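Glutamine amidotransferase subunit pdxT (Thermus thermophilus, PDB 2YWD) probably hydrolyses glutamine to glutamate and ammonia, the ammonia being channelled to the partner subunit PdxS for the synthesis of pyridoxal 5'-phosphate. Local coordinates at residues D13-E16 with H17-L21; G54-A57 with R58-I62. All coordinates share one frame; numbering follows the deposited sequence.

Contact 1 (D13-E16 with H17-L21); sequences DFRE and HKEAL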
loop_
_atom_site.group_PDB
_atom_site.type_symbol
_atom_site.label_atom_id
_atom_site.label_comp_id
_atom_site.label_asym_id
_atom_site.label_seq_id
_atom_site.Cartn_x
_atom_site.Cartn_y
_atom_site.Cartn_z
ATOM N N ASP A 13 3.320 -7.856 -8.074
ATOM C CA ASP A 13 1.949 -8.202 -8.382
ATOM C C ASP A 13 0.943 -7.080 -8.604
ATOM O O ASP A 13 -0.074 -6.987 -7.911
ATOM C CB ASP A 13 1.476 -9.174 -7.304
ATOM C CG ASP A 13 2.415 -10.369 -7.168
ATOM O OD1 ASP A 13 2.780 -10.946 -8.213
ATOM O OD2 ASP A 13 2.793 -10.733 -6.034
ATOM N N PHE A 14 1.224 -6.242 -9.595
ATOM C CA PHE A 14 0.337 -5.138 -9.942
ATOM C C PHE A 14 -0.865 -5.686 -10.710
ATOM O O PHE A 14 -1.942 -5.102 -10.692
ATOM C CB PHE A 14 1.092 -4.104 -10.788
ATOM C CG PHE A 14 1.808 -4.691 -11.978
ATOM C CD1 PHE A 14 1.133 -4.934 -13.172
ATOM C CD2 PHE A 14 3.158 -5.020 -11.893
ATOM C CE1 PHE A 14 1.796 -5.499 -14.268
ATOM C CE2 PHE A 14 3.829 -5.584 -12.979
ATOM C CZ PHE A 14 3.147 -5.822 -14.167
ATOM N N ARG A 15 -0.670 -6.818 -11.383
ATOM C CA ARG A 15 -1.739 -7.452 -12.155
ATOM C C ARG A 15 -2.994 -7.648 -11.304
ATOM O O ARG A 15 -4.093 -7.278 -11.713
ATOM C CB ARG A 15 -1.259 -8.809 -12.689
ATOM C CG ARG A 15 -2.318 -9.638 -13.413
ATOM C CD ARG A 15 -1.729 -10.988 -13.834
ATOM N NE ARG A 15 -1.290 -11.766 -12.677
ATOM C CZ ARG A 15 -0.396 -12.752 -12.719
ATOM N NH1 ARG A 15 0.170 -13.095 -13.870
ATOM N NH2 ARG A 15 -0.060 -13.394 -11.607
ATOM N N GLU A 16 -2.824 -8.224 -10.117
ATOM C CA GLU A 16 -3.951 -8.476 -9.225
ATOM C C GLU A 16 -4.722 -7.211 -8.840
ATOM O O GLU A 16 -5.943 -7.253 -8.674
ATOM C CB GLU A 16 -3.475 -9.191 -7.956
ATOM C CG GLU A 16 -3.156 -10.676 -8.121
ATOM C CD GLU A 16 -1.947 -10.949 -9.001
ATOM O OE1 GLU A 16 -1.103 -10.042 -9.181
ATOM O OE2 GLU A 16 -1.834 -12.087 -9.503
ATOM N N HIS A 17 -4.019 -6.092 -8.678
ATOM C CA HIS A 17 -4.693 -4.840 -8.330
ATOM C C HIS A 17 -5.478 -4.292 -9.523
ATOM O O HIS A 17 -6.567 -3.738 -9.357
ATOM C CB HIS A 17 -3.683 -3.793 -7.838
ATOM C CG HIS A 17 -3.343 -3.919 -6.381
ATOM N ND1 HIS A 17 -4.238 -3.609 -5.378
ATOM C CD2 HIS A 17 -2.203 -4.306 -5.760
ATOM C CE1 HIS A 17 -3.664 -3.797 -4.202
ATOM N NE2 HIS A 17 -2.428 -4.220 -4.407
ATOM N N LYS A 18 -4.926 -4.446 -10.724
ATOM C CA LYS A 18 -5.619 -3.980 -11.923
ATOM C C LYS A 18 -6.931 -4.752 -12.061
ATOM O O LYS A 18 -7.966 -4.180 -12.387
ATOM C CB LYS A 18 -4.761 -4.209 -13.167
ATOM C CG LYS A 18 -3.449 -3.443 -13.178
ATOM C CD LYS A 18 -2.683 -3.665 -14.482
ATOM C CE LYS A 18 -3.339 -2.946 -15.664
ATOM N NZ LYS A 18 -4.718 -3.425 -15.968
ATOM N N GLU A 19 -6.871 -6.056 -11.811
ATOM C CA GLU A 19 -8.051 -6.908 -11.897
ATOM C C GLU A 19 -9.072 -6.511 -10.842
ATOM O O GLU A 19 -10.271 -6.448 -11.117
ATOM C CB GLU A 19 -7.661 -8.373 -11.706
ATOM C CG GLU A 19 -6.790 -8.929 -12.814
ATOM C CD GLU A 19 -6.289 -10.325 -12.508
ATOM O OE1 GLU A 19 -5.592 -10.909 -13.367
ATOM O OE2 GLU A 19 -6.588 -10.838 -11.407
ATOM N N ALA A 20 -8.596 -6.240 -9.631
ATOM C CA ALA A 20 -9.483 -5.842 -8.548
ATOM C C ALA A 20 -10.156 -4.514 -8.885
ATOM O O ALA A 20 -11.337 -4.316 -8.594
ATOM C CB ALA A 20 -8.701 -5.721 -7.241
ATOM N N LEU A 21 -9.404 -3.610 -9.505
ATOM C CA LEU A 21 -9.933 -2.300 -9.875
ATOM C C LEU A 21 -10.996 -2.372 -10.969
ATOM O O LEU A 21 -11.830 -1.474 -11.088
ATOM C CB LEU A 21 -8.792 -1.368 -10.301
ATOM C CG LEU A 21 -7.920 -0.859 -9.144
ATOM C CD1 LEU A 21 -6.686 -0.138 -9.679
ATOM C CD2 LEU A 21 -8.748 0.076 -8.269
#
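The first turns of helix 14-22, the helix of a beta-alpha-beta unit between strands 5-8 and 29-31, pair Phe14 with Lys18 and Arg15 with Glu19 through their backbones and side chains. Lys18 N donates to Phe14 O at 3.1 Å, and His17 N reaches the same oxygen in a weak, bent bond. Lys18 then runs its aliphatic part past that turn: CG lies 3.3 Å from Phe14 O, and CD comes to the edge of the Phe14 ring, near its plane, 4.2 Å from CD1. Glu19 N is bonded to Arg15 O, 3.0 Å away. The Glu19 chain, extended beyond CG, lies side by side with Arg15, and its OE1 rests on Arg15 CG at 3.5 Å. This oxygen sits well out of the guanidinium plane, 4.4 Å from Arg15 NE, so the attraction is one of charge without a directed N-H. The guanidinium is turned instead to Glu16. A bend at chi3 (61°) brings NE and NH2 side-on to a single oxygen, Glu16 OE2, which lies in the guanidinium plane; NH2 (3.0 Å) uses the syn lone pair, while NE approaches from above the carboxylate plane. This double grip probably fixes the rotation of both groups. Ala20 N closes the next turn on Glu16 O. On the inner side, the buried imidazole of His17 is held at both nitrogens, by Thr80 and by His182, and touches Glu174, the predicted charge-relay glutamate, which puts His17 probably in the second shell of the active site. Leu21 and His17 pack on strands 5-8 and 42-45, while Phe14 and Lys18 reach Glu30 on strand 29-31.

Contact 2 (G54-A57 with R58-I62); sequences GKLA and REYGI
The Tyr60 ring meets Leu56 O obliquely, CD2 3.1 Å from that oxygen. Leu56 runs beside the ring and points the same way, CB 3.8 Å from Tyr60 CE2 and CD2 3.7 Å from Tyr60 OH, so the leucine side chain covers the outer part of the ring, from CE2 to the hydroxyl, while the ring's base lies by Leu56 O. With chi1 at -56° the ring is set opposite its own carbonyl carbon, back along the last helical turn. A second flat group, the Glu59 carboxylate, is met from above its plane: Lys55 NZ forms a salt bridge to OE2 at 3.1 Å, 41° out of that plane. Two bends, at chi3 and chi4, curl the lysine back over the glutamate, and its CG also lies 3.3 Å from Glu59 OE2. OE2 thus lies against both CG and the charged end of the lysine. Beneath these side chains the helix closes by regular backbone bonds, Arg58 N to Gly54 O, Glu59 N to Lys55 O and Tyr60 N to Leu56 O. Helix 50-59 ends in a Schellman motif at Gly61, which takes a positive phi of 76° and whose N binds Arg58 O. Gly61 is also the N-cap of helix 62-71, so one glycine both ends helix 50-59 and precedes helix 62-71. Across this turn Ile62 points back at the helix, its CB 4.4 Å from Ala57 CB, the two forming the buried side of the junction. Arg58 reaches a salt bridge through NE with Glu63, at the start of the next helix, and NH2 makes a weak bond to Arg99 O. Leu56, Ala57 and Tyr60 rest together on Leu10.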
loop_
_atom_site.group_PDB
_atom_site.type_symbol
_atom_site.label_atom_id
_atom_site.label_comp_id
_atom_site.label_asym_id
_atom_site.label_seq_id
_atom_site.Cartn_x
_atom_site.Cartn_y
_atom_site.Cartn_z
ATOM N N GLY A 54 11.546 -0.496 -4.390
ATOM C CA GLY A 54 12.171 0.712 -3.877
ATOM C C GLY A 54 13.333 1.184 -4.736
ATOM O O GLY A 54 13.420 2.366 -5.083
ATOM N N LYS A 55 14.228 0.267 -5.087
ATOM C CA LYS A 55 15.394 0.619 -5.900
ATOM C C LYS A 55 15.002 1.228 -7.243
ATOM O O LYS A 55 15.494 2.291 -7.616
ATOM C CB LYS A 55 16.277 -0.613 -6.137
ATOM C CG LYS A 55 17.595 -0.303 -6.841
ATOM C CD LYS A 55 18.470 -1.545 -7.004
ATOM C CE LYS A 55 17.949 -2.469 -8.099
ATOM N NZ LYS A 55 18.022 -1.830 -9.447
ATOM N N LEU A 56 14.108 0.557 -7.963
ATOM C CA LEU A 56 13.670 1.037 -9.270
ATOM C C LEU A 56 12.878 2.346 -9.205
ATOM O O LEU A 56 13.059 3.224 -10.051
ATOM C CB LEU A 56 12.844 -0.047 -9.979
ATOM C CG LEU A 56 13.570 -1.377 -10.220
ATOM C CD1 LEU A 56 12.629 -2.361 -10.901
ATOM C CD2 LEU A 56 14.818 -1.141 -11.072
ATOM N N ALA A 57 12.006 2.487 -8.207
ATOM C CA ALA A 57 11.222 3.713 -8.078
ATOM C C ALA A 57 12.151 4.903 -7.834
ATOM O O ALA A 57 11.895 6.013 -8.298
ATOM C CB ALA A 57 10.224 3.586 -6.939
ATOM N N ARG A 58 13.230 4.665 -7.099
ATOM C CA ARG A 58 14.192 5.720 -6.812
ATOM C C ARG A 58 14.978 6.043 -8.078
ATOM O O ARG A 58 15.095 7.206 -8.468
ATOM C CB ARG A 58 15.142 5.282 -5.689
ATOM C CG ARG A 58 16.258 6.276 -5.377
ATOM C CD ARG A 58 16.884 5.992 -4.014
ATOM N NE ARG A 58 15.945 6.274 -2.929
ATOM C CZ ARG A 58 16.217 6.109 -1.641
ATOM N NH1 ARG A 58 17.405 5.660 -1.264
ATOM N NH2 ARG A 58 15.303 6.407 -0.725
ATOM N N GLU A 59 15.499 5.007 -8.727
ATOM C CA GLU A 59 16.280 5.182 -9.947
ATOM C C GLU A 59 15.540 5.897 -11.065
ATOM O O GLU A 59 16.132 6.703 -11.780
ATOM C CB GLU A 59 16.766 3.829 -10.466
ATOM C CG GLU A 59 17.979 3.289 -9.741
ATOM C CD GLU A 59 18.401 1.931 -10.263
ATOM O OE1 GLU A 59 18.138 1.647 -11.455
ATOM O OE2 GLU A 59 19.006 1.158 -9.490
ATOM N N TYR A 60 14.252 5.608 -11.223
ATOM C CA TYR A 60 13.473 6.232 -12.291
ATOM C C TYR A 60 12.875 7.591 -11.933
ATOM O O TYR A 60 12.125 8.166 -12.719
ATOM C CB TYR A 60 12.355 5.292 -12.754
ATOM C CG TYR A 60 12.834 3.925 -13.205
ATOM C CD1 TYR A 60 14.055 3.768 -13.861
ATOM C CD2 TYR A 60 12.051 2.790 -12.997
ATOM C CE1 TYR A 60 14.484 2.514 -14.299
ATOM C CE2 TYR A 60 12.469 1.532 -13.432
ATOM C CZ TYR A 60 13.686 1.403 -14.082
ATOM O OH TYR A 60 14.100 0.162 -14.514
ATOM N N GLY A 61 13.209 8.103 -10.753
ATOM C CA GLY A 61 12.687 9.394 -10.335
ATOM C C GLY A 61 11.232 9.373 -9.884
ATOM O O GLY A 61 10.650 10.420 -9.593
ATOM N N ILE A 62 10.639 8.187 -9.819
ATOM C CA ILE A 62 9.244 8.063 -9.407
ATOM C C ILE A 62 9.071 8.378 -7.920
ATOM O O ILE A 62 8.132 9.069 -7.530
ATOM C CB ILE A 62 8.705 6.646 -9.741
ATOM C CG1 ILE A 62 8.623 6.493 -11.267
ATOM C CG2 ILE A 62 7.325 6.431 -9.118
ATOM C CD1 ILE A 62 8.324 5.086 -11.754
#

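In the fold
Both contacts are local, within nine-residue stretches at a helix end of the glutaminase domain, but they occupy different elements and do not touch: their centres are 21 Å apart and their nearest atoms about 10 Å. Contact 1 lies at the start of a helix packed on the central sheet; contact 2 lies at the end of a helix, where the chain turns into the next one. Each has a surface salt bridge, between neighbouring residues in contact 1 and one helical turn apart in contact 2. Their buried sides differ: 13-21 presents a hydrogen-bonded histidine beside Glu174, the predicted charge-relay glutamate, whereas 54-62 buries apolar alanine and isoleucine at the helix junction.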